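Local structure of galectin (Ovis aries, 6N44) at residues F42-G47 with D51-F56. The protein probably binds carbohydrates, as galectins do, with beta-D-galactose as a ligand, and depends on its oligomeric assembly for anti-parasitic activity in sheep. Sequence-based numbering, arbitrary orientation.
Sequences FGTGTG and DIPFRF
T44 grips the carbonyl of D51 twice: its backbone N donates to D51 O over 3.1 Å and its hydroxyl OG1 to the same oxygen over 2.9 Å, both arriving from one face of the carbonyl plane. Threonine suits the place because its two branches divide the work. With chi1 at 58°, OG1 sits between the backbone N and the carbonyl carbon and turns to D51 O, while CG2, anti to the carbonyl carbon, packs against CB of D51 at 3.6 Å and also meets CD of P53. The carboxylate of D51 is engaged elsewhere, OD1 accepting from the backbone N of D70. Strands 37-43 and 52-59 form an antiparallel hairpin in one sheet of the galectin beta-sandwich, and F42 and F54 are a hydrogen-bonded pair in it. F42 N gives F54 O a good bond of 2.8 Å, whereas the return bond from F54 N to F42 O is weak. P53, without an N-H, sets its ring carbon CD 3.2 Å from F42 O where the chain turns a corner. The two phenylalanine side chains run side by side toward the sandwich interior, their rings nearly parallel (23°) but slid apart, CD1 of F42 touching CD2 of F54 at 3.5 Å. Different first torsions, F54 CG anti to its own N (chi1 175°) and F42 CG anti to its carbonyl carbon, still leave both rings together on one face of the sheet. Flat, apolar rings suit this buried layer, where Y101 of the other sheet meets both and F113 stacks on F54. The CB bond of R55, a galactose-binding residue, points away from F42-G47, and D41 holds its NE in a salt bridge.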
loop_
_atom_site.group_PDB
_atom_site.type_symbol
_atom_site.label_atom_id
_atom_site.label_comp_id
_atom_site.label_asym_id
_atom_site.label_seq_id
_atom_site.Cartn_x
_atom_site.Cartn_y
_atom_site.Cartn_z
ATOM N N PHE A 42 14.769 -0.751 -6.622
ATOM C CA PHE A 42 14.399 -1.979 -5.927
ATOM C C PHE A 42 15.424 -3.014 -6.372
ATOM O O PHE A 42 15.287 -3.636 -7.429
ATOM C CB PHE A 42 12.974 -2.395 -6.273
ATOM C CG PHE A 42 11.907 -1.446 -5.759
ATOM C CD1 PHE A 42 11.672 -0.229 -6.378
ATOM C CD2 PHE A 42 11.134 -1.787 -4.656
ATOM C CE1 PHE A 42 10.671 0.630 -5.904
ATOM C CE2 PHE A 42 10.151 -0.928 -4.176
ATOM C CZ PHE A 42 9.915 0.276 -4.804
ATOM N N GLY A 43 16.492 -3.167 -5.581
ATOM C CA GLY A 43 17.636 -3.972 -5.956
ATOM C C GLY A 43 17.764 -5.249 -5.133
ATOM O O GLY A 43 17.082 -5.454 -4.128
ATOM N N THR A 44 18.661 -6.132 -5.597
ATOM C CA THR A 44 18.850 -7.420 -4.930
ATOM C C THR A 44 19.809 -7.337 -3.754
ATOM O O THR A 44 19.886 -8.293 -2.976
ATOM C CB THR A 44 19.362 -8.497 -5.897
ATOM O OG1 THR A 44 20.598 -8.077 -6.493
ATOM C CG2 THR A 44 18.331 -8.794 -6.980
ATOM N N GLY A 45 20.541 -6.238 -3.608
ATOM C CA GLY A 45 21.423 -6.104 -2.471
ATOM C C GLY A 45 22.576 -7.079 -2.455
ATOM O O GLY A 45 23.127 -7.362 -1.387
ATOM N N THR A 46 22.941 -7.626 -3.613
ATOM C CA THR A 46 24.179 -8.379 -3.736
ATOM C C THR A 46 25.344 -7.390 -3.764
ATOM O O THR A 46 25.409 -6.487 -2.925
ATOM C CB THR A 46 24.140 -9.268 -4.983
ATOM O OG1 THR A 46 23.676 -8.506 -6.103
ATOM C CG2 THR A 46 23.188 -10.429 -4.773
ATOM N N GLY A 47 26.265 -7.529 -4.706
ATOM C CA GLY A 47 27.398 -6.631 -4.802
ATOM C C GLY A 47 27.080 -5.390 -5.609
ATOM O O GLY A 47 25.920 -5.011 -5.787
ATOM N N ASP A 51 21.926 -7.638 -9.505
ATOM C CA ASP A 51 20.668 -7.468 -10.221
ATOM C C ASP A 51 19.844 -6.326 -9.634
ATOM O O ASP A 51 19.881 -6.061 -8.429
ATOM C CB ASP A 51 19.859 -8.766 -10.196
ATOM C CG ASP A 51 20.454 -9.846 -11.099
ATOM O OD1 ASP A 51 21.167 -9.492 -12.062
ATOM O OD2 ASP A 51 20.195 -11.045 -10.853
ATOM N N ILE A 52 19.136 -5.616 -10.510
ATOM C CA ILE A 52 18.178 -4.601 -10.092
ATOM C C ILE A 52 16.860 -4.925 -10.778
ATOM O O ILE A 52 16.635 -4.538 -11.938
ATOM C CB ILE A 52 18.641 -3.170 -10.420
ATOM C CG1 ILE A 52 19.988 -2.868 -9.753
ATOM C CG2 ILE A 52 17.552 -2.140 -9.984
ATOM C CD1 ILE A 52 20.503 -1.438 -10.023
ATOM N N PRO A 53 15.976 -5.643 -10.094
ATOM C CA PRO A 53 14.650 -5.932 -10.653
ATOM C C PRO A 53 13.898 -4.712 -11.160
ATOM O O PRO A 53 13.172 -4.819 -12.159
ATOM C CB PRO A 53 13.931 -6.583 -9.465
ATOM C CG PRO A 53 15.029 -7.280 -8.735
ATOM C CD PRO A 53 16.212 -6.343 -8.827
ATOM N N PHE A 54 14.037 -3.550 -10.517
ATOM C CA PHE A 54 13.233 -2.397 -10.923
ATOM C C PHE A 54 13.966 -1.117 -10.549
ATOM O O PHE A 54 14.122 -0.808 -9.361
ATOM C CB PHE A 54 11.848 -2.454 -10.280
ATOM C CG PHE A 54 10.987 -1.249 -10.550
ATOM C CD1 PHE A 54 10.943 -0.670 -11.813
ATOM C CD2 PHE A 54 10.190 -0.705 -9.536
ATOM C CE1 PHE A 54 10.127 0.426 -12.066
ATOM C CE2 PHE A 54 9.380 0.415 -9.776
ATOM C CZ PHE A 54 9.351 0.978 -11.043
ATOM N N ARG A 55 14.394 -0.368 -11.558
ATOM C CA ARG A 55 14.927 0.975 -11.377
ATOM C C ARG A 55 13.937 1.968 -11.961
ATOM O O ARG A 55 13.481 1.807 -13.099
ATOM C CB ARG A 55 16.304 1.155 -12.045
ATOM C CG ARG A 55 16.707 2.635 -12.212
ATOM C CD ARG A 55 18.181 2.845 -12.646
ATOM N NE ARG A 55 19.099 2.405 -11.605
ATOM C CZ ARG A 55 20.425 2.468 -11.690
ATOM N NH1 ARG A 55 21.007 2.965 -12.775
ATOM N NH2 ARG A 55 21.163 2.041 -10.675
ATOM N N PHE A 56 13.621 2.989 -11.184
ATOM C CA PHE A 56 12.790 4.112 -11.597
ATOM C C PHE A 56 13.680 5.341 -11.619
ATOM O O PHE A 56 14.311 5.667 -10.608
ATOM C CB PHE A 56 11.617 4.313 -10.621
ATOM C CG PHE A 56 10.770 5.558 -10.889
ATOM C CD1 PHE A 56 9.621 5.485 -11.665
ATOM C CD2 PHE A 56 11.098 6.780 -10.318
ATOM C CE1 PHE A 56 8.822 6.622 -11.895
ATOM C CE2 PHE A 56 10.304 7.921 -10.536
ATOM C CZ PHE A 56 9.160 7.833 -11.325
#